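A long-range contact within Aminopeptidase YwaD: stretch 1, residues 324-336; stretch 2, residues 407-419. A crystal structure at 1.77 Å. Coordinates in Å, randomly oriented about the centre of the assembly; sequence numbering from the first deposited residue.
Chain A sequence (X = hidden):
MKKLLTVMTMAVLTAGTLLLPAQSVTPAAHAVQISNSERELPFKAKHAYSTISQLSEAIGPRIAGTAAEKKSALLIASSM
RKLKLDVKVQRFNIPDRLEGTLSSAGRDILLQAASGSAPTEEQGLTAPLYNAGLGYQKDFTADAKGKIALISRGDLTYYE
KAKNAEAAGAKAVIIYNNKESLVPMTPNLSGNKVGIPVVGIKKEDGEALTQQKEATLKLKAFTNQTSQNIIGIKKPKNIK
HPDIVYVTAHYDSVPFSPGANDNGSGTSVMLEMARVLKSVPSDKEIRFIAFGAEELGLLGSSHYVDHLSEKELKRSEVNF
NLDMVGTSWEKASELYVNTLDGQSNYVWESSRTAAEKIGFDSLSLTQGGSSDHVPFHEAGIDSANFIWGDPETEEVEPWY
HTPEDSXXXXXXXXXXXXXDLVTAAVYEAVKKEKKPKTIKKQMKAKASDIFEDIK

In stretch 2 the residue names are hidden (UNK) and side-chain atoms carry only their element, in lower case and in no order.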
# COMPACT_ATOMS: atom_id res chain seq x y z
N MET A 324 0.66 1.15 -8.73
CA MET A 324 1.83 0.61 -9.41
C MET A 324 1.63 0.59 -10.92
O MET A 324 1.54 -0.43 -11.49
CB MET A 324 2.26 -0.73 -8.82
CG MET A 324 2.90 -0.61 -7.47
SD MET A 324 3.25 -2.11 -6.56
CE MET A 324 4.43 -2.88 -7.65
N VAL A 325 1.64 1.77 -11.48
CA VAL A 325 1.32 1.87 -12.89
C VAL A 325 2.45 2.52 -13.69
O VAL A 325 2.22 2.99 -14.78
CB VAL A 325 -0.01 2.63 -13.09
CG1 VAL A 325 -1.19 1.77 -12.65
CG2 VAL A 325 0.02 3.97 -12.35
N GLY A 326 3.67 2.52 -13.17
CA GLY A 326 4.73 3.15 -13.94
C GLY A 326 6.10 2.49 -13.96
O GLY A 326 7.09 3.15 -14.30
N THR A 327 6.21 1.21 -13.63
CA THR A 327 7.55 0.64 -13.51
C THR A 327 8.23 0.60 -14.87
O THR A 327 7.58 0.42 -15.90
CB THR A 327 7.52 -0.77 -12.91
OG1 THR A 327 8.87 -1.19 -12.68
CG2 THR A 327 6.87 -1.75 -13.86
N SER A 328 9.54 0.83 -14.86
CA SER A 328 10.37 0.64 -16.05
C SER A 328 10.79 -0.81 -16.22
O SER A 328 11.37 -1.14 -17.27
CB SER A 328 11.64 1.48 -15.99
OG SER A 328 12.42 1.11 -14.86
N TRP A 329 10.52 -1.67 -15.23
CA TRP A 329 10.95 -3.06 -15.29
C TRP A 329 10.53 -3.68 -16.60
O TRP A 329 9.33 -3.75 -16.91
CB TRP A 329 10.36 -3.85 -14.11
CG TRP A 329 10.93 -5.25 -13.95
CD1 TRP A 329 12.24 -5.62 -13.99
CD2 TRP A 329 10.18 -6.46 -13.73
NE1 TRP A 329 12.36 -6.97 -13.80
CE2 TRP A 329 11.11 -7.51 -13.64
CE3 TRP A 329 8.82 -6.74 -13.59
CZ2 TRP A 329 10.72 -8.83 -13.42
CZ3 TRP A 329 8.43 -8.06 -13.38
CH2 TRP A 329 9.38 -9.09 -13.29
N GLU A 330 11.50 -4.13 -17.39
CA GLU A 330 11.21 -4.49 -18.77
C GLU A 330 10.17 -5.60 -18.86
O GLU A 330 9.33 -5.58 -19.77
CB GLU A 330 12.50 -4.88 -19.49
CG GLU A 330 13.29 -3.69 -19.99
CD GLU A 330 14.01 -3.97 -21.30
OE1 GLU A 330 14.47 -5.12 -21.48
OE2 GLU A 330 14.10 -3.05 -22.14
N LYS A 331 10.16 -6.54 -17.92
CA LYS A 331 9.24 -7.67 -18.03
C LYS A 331 7.78 -7.32 -17.75
O LYS A 331 6.90 -8.11 -18.10
CB LYS A 331 9.69 -8.77 -17.08
CG LYS A 331 11.01 -9.37 -17.55
CD LYS A 331 11.58 -10.36 -16.57
CE LYS A 331 10.68 -11.56 -16.42
NZ LYS A 331 11.43 -12.84 -16.68
N ALA A 332 7.50 -6.17 -17.13
CA ALA A 332 6.15 -5.87 -16.65
C ALA A 332 5.33 -5.20 -17.76
O ALA A 332 4.91 -4.04 -17.66
CB ALA A 332 6.20 -5.01 -15.40
N SER A 333 5.07 -5.98 -18.80
CA SER A 333 4.49 -5.51 -20.05
C SER A 333 2.98 -5.63 -20.09
O SER A 333 2.36 -5.15 -21.05
CB SER A 333 5.09 -6.31 -21.22
OG SER A 333 4.63 -7.64 -21.18
N GLU A 334 2.36 -6.26 -19.10
CA GLU A 334 0.92 -6.52 -19.09
C GLU A 334 0.26 -5.63 -18.05
O GLU A 334 0.73 -5.55 -16.91
CB GLU A 334 0.64 -7.99 -18.79
CG GLU A 334 -0.80 -8.43 -19.02
CD GLU A 334 -1.13 -8.66 -20.49
OE1 GLU A 334 -2.30 -8.99 -20.80
OE2 GLU A 334 -0.23 -8.53 -21.35
N LEU A 335 -0.83 -4.97 -18.43
CA LEU A 335 -1.58 -4.14 -17.49
C LEU A 335 -2.73 -4.98 -16.95
O LEU A 335 -3.64 -5.34 -17.69
CB LEU A 335 -2.07 -2.85 -18.15
CG LEU A 335 -2.77 -1.89 -17.19
CD1 LEU A 335 -1.82 -1.35 -16.11
CD2 LEU A 335 -3.42 -0.73 -17.95
N TYR A 336 -2.67 -5.29 -15.66
CA TYR A 336 -3.68 -6.11 -15.01
C TYR A 336 -4.78 -5.27 -14.40
O TYR A 336 -4.52 -4.19 -13.85
CB TYR A 336 -3.04 -6.98 -13.93
CG TYR A 336 -2.25 -8.10 -14.54
CD1 TYR A 336 -2.89 -9.22 -15.06
CD2 TYR A 336 -0.87 -8.01 -14.67
CE1 TYR A 336 -2.16 -10.25 -15.65
CE2 TYR A 336 -0.14 -9.03 -15.27
CZ TYR A 336 -0.79 -10.14 -15.74
OH TYR A 336 -0.07 -11.15 -16.34
N UNK A 407 12.59 6.89 -8.75
CA UNK A 407 12.18 7.42 -10.04
C UNK A 407 13.09 6.93 -11.16
O UNK A 407 12.67 6.89 -12.32
c UNK A 407 13.48 9.59 -10.15
c UNK A 407 11.11 9.46 -11.03
c UNK A 407 12.10 8.95 -9.98
c UNK A 407 10.77 10.93 -10.90
N UNK A 408 14.33 6.53 -10.84
CA UNK A 408 15.20 5.91 -11.83
C UNK A 408 14.52 4.71 -12.48
O UNK A 408 14.82 4.37 -13.63
c UNK A 408 16.53 5.50 -11.17
c UNK A 408 18.69 4.19 -11.32
o UNK A 408 19.62 3.86 -12.09
c UNK A 408 17.33 4.47 -11.94
o UNK A 408 18.83 4.31 -10.09
N UNK A 409 13.58 4.07 -11.79
CA UNK A 409 12.93 2.87 -12.29
C UNK A 409 11.49 3.14 -12.69
O UNK A 409 10.63 2.26 -12.59
c UNK A 409 13.01 1.74 -11.26
c UNK A 409 14.41 1.23 -11.06
n UNK A 409 15.00 1.14 -9.81
n UNK A 409 16.46 0.47 -11.23
c UNK A 409 16.23 0.68 -9.95
c UNK A 409 15.34 0.81 -11.95
N UNK A 410 11.21 4.36 -13.13
CA UNK A 410 9.89 4.75 -13.62
C UNK A 410 10.02 4.97 -15.12
O UNK A 410 10.99 5.58 -15.58
c UNK A 410 8.22 6.67 -13.68
c UNK A 410 9.40 6.03 -12.91
c UNK A 410 7.74 4.87 -11.36
c UNK A 410 8.98 5.73 -11.48
N UNK A 411 9.05 4.45 -15.88
CA UNK A 411 9.00 4.62 -17.32
C UNK A 411 7.88 5.59 -17.68
O UNK A 411 6.71 5.34 -17.34
c UNK A 411 8.78 3.28 -18.02
o UNK A 411 8.24 3.47 -19.31
N UNK A 412 8.21 6.67 -18.39
CA UNK A 412 7.17 7.55 -18.90
C UNK A 412 6.28 6.84 -19.91
O UNK A 412 5.08 7.15 -20.01
c UNK A 412 7.79 8.79 -19.56
c UNK A 412 9.03 10.94 -19.18
c UNK A 412 8.02 9.96 -18.61
n UNK A 412 9.41 12.81 -20.77
c UNK A 412 8.41 11.86 -20.21
N UNK A 413 6.84 5.90 -20.68
CA UNK A 413 6.01 5.17 -21.64
C UNK A 413 4.98 4.32 -20.93
O UNK A 413 3.84 4.19 -21.41
o UNK A 413 10.06 4.48 -23.55
c UNK A 413 8.92 4.24 -24.01
c UNK A 413 6.89 4.30 -22.54
o UNK A 413 8.69 3.33 -24.83
c UNK A 413 7.75 5.07 -23.52
N UNK A 414 5.35 3.72 -19.80
CA UNK A 414 4.40 2.93 -19.02
C UNK A 414 3.37 3.82 -18.34
O UNK A 414 2.18 3.48 -18.33
c UNK A 414 5.22 -0.33 -18.62
c UNK A 414 5.15 2.09 -17.97
c UNK A 414 5.99 0.98 -18.61
c UNK A 414 6.90 -2.13 -18.91
n UNK A 414 7.37 -1.93 -17.69
n UNK A 414 5.90 -1.39 -19.38
n UNK A 414 7.43 -3.09 -19.66
N UNK A 415 3.79 4.95 -17.77
CA UNK A 415 2.83 5.92 -17.26
C UNK A 415 1.85 6.36 -18.34
O UNK A 415 0.64 6.46 -18.10
c UNK A 415 4.34 6.95 -15.41
c UNK A 415 3.55 7.15 -16.71
c UNK A 415 5.19 8.18 -15.13
c UNK A 415 3.39 6.64 -14.25
N UNK A 416 2.37 6.62 -19.54
CA UNK A 416 1.53 7.10 -20.63
C UNK A 416 0.51 6.06 -21.04
O UNK A 416 -0.67 6.37 -21.22
n UNK A 416 -0.18 9.69 -22.86
c UNK A 416 1.64 8.10 -22.97
c UNK A 416 2.41 7.50 -21.81
o UNK A 416 1.85 10.32 -22.11
c UNK A 416 1.11 9.47 -22.62
N UNK A 417 0.94 4.81 -21.21
CA UNK A 417 0.02 3.77 -21.67
C UNK A 417 -1.02 3.45 -20.60
O UNK A 417 -2.21 3.31 -20.92
o UNK A 417 -2.06 2.06 -23.65
n UNK A 417 -0.34 1.34 -24.91
c UNK A 417 0.81 2.51 -22.06
c UNK A 417 -0.91 1.61 -23.74
c UNK A 417 -0.07 1.33 -22.49
N UNK A 418 -0.59 3.33 -19.34
CA UNK A 418 -1.55 3.15 -18.26
C UNK A 418 -2.48 4.36 -18.15
O UNK A 418 -3.70 4.20 -18.03
c UNK A 418 -0.82 2.92 -16.94
N UNK A 419 -1.91 5.56 -18.20
CA UNK A 419 -2.74 6.76 -18.12
C UNK A 419 -3.76 6.85 -19.25
O UNK A 419 -4.93 7.17 -19.01
O HOH W 1 9.49 0.17 -10.51

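Position 407 carries four side-chain carbons, forked at the first, with one arm two carbons long. This is isoleucine; Ile-407 lies out of reach of stretch 1, but its O accepts from the backbone N of position 410 at 3.0 Å. At 408 three carbons run outward, the third bearing two oxygens, and the CA-to-CB bond points away from stretch 1. A carboxylate after two methylenes makes it Glu-408.

Position 409 has one carbon followed by a five-membered ring of three carbons and two nitrogens. Its CB lies 3.7 Å from Ser-328 OG, which sits at the ring edge, and its backbone O accepts from Ser-328 N at 2.9 Å. The ring is the imidazole of His-409. A water also donates to His-409 O (3.2 Å) and hydrogen-bonds with Thr-327 OG1 (2.6 Å).

Position 410 has four carbons, again forked at the first with one two-carbon arm. Its CA lies 3.3 Å from Gly-326 O, a CA-H...O contact, and its CA-to-CB bond points away, yet the end of the side chain comes nearer to stretch 1. The fork identifies Ile-410, whose backbone forms a single beta bridge with Thr-327.

Position 411 has one carbon and one oxygen, and its CB packs 3.7 Å from Ser-328 CA. It is Ser-411, the N-cap of the following helix: Ser-411 OG accepts from the backbone N of position 414 at 2.9 Å, while Ser-411 N donates to Gly-326 O at 2.8 Å.

At 412 four carbons in a row end in nitrogen, and the CA-to-CB bond points away from stretch 1; this is Lys-412, which makes no contact. Position 413, three carbons with two oxygens on the third, is Glu-413, also without contact.

Position 414 shows three carbons, a nitrogen, and a carbon carrying two more nitrogens. This planar group reaches the backbone oxygens of stretch 1, and it is the guanidinium of Arg-414. Arg-414 NH1 donates to Thr-327 O (3.0 Å) and Trp-329 O (2.8 Å), and Arg-414 NH2 to Glu-330 O (3.1 Å). These acceptors lie near the guanidinium plane, whereas Ala-332 O sits over one face, 3.0 Å from Arg-414 CZ.

Position 415 has four carbons forked at the second, and one branch tip lies 3.8 Å from Gly-326 CA. It is Leu-415, and the tip is CD2. A CB on that glycine would lie 2.7 Å from Leu-415 CD2, a clash.

Positions 416 and 417 each have three carbons, the third with one oxygen and one nitrogen: Gln-416 and Gln-417, neither in contact. Position 418 has a lone carbon, CB, 3.9 Å from Val-325 CB and 4.5 Å from Leu-335 CD1: Ala-418. Position 419 has no side-chain atoms and is Gly-419.

The contact thus joins three elements. Backbone bonds on both sides of the Thr-327 and Ile-410 bridge fix the register, Ala-418 packs against Val-325 and Leu-335, and Arg-414 supplies hydrogen bonds to carbonyls in and before the type I turn from Trp-329 to Ala-332.

Stretch 2, residues 407-419: IEHISKERLQQAG
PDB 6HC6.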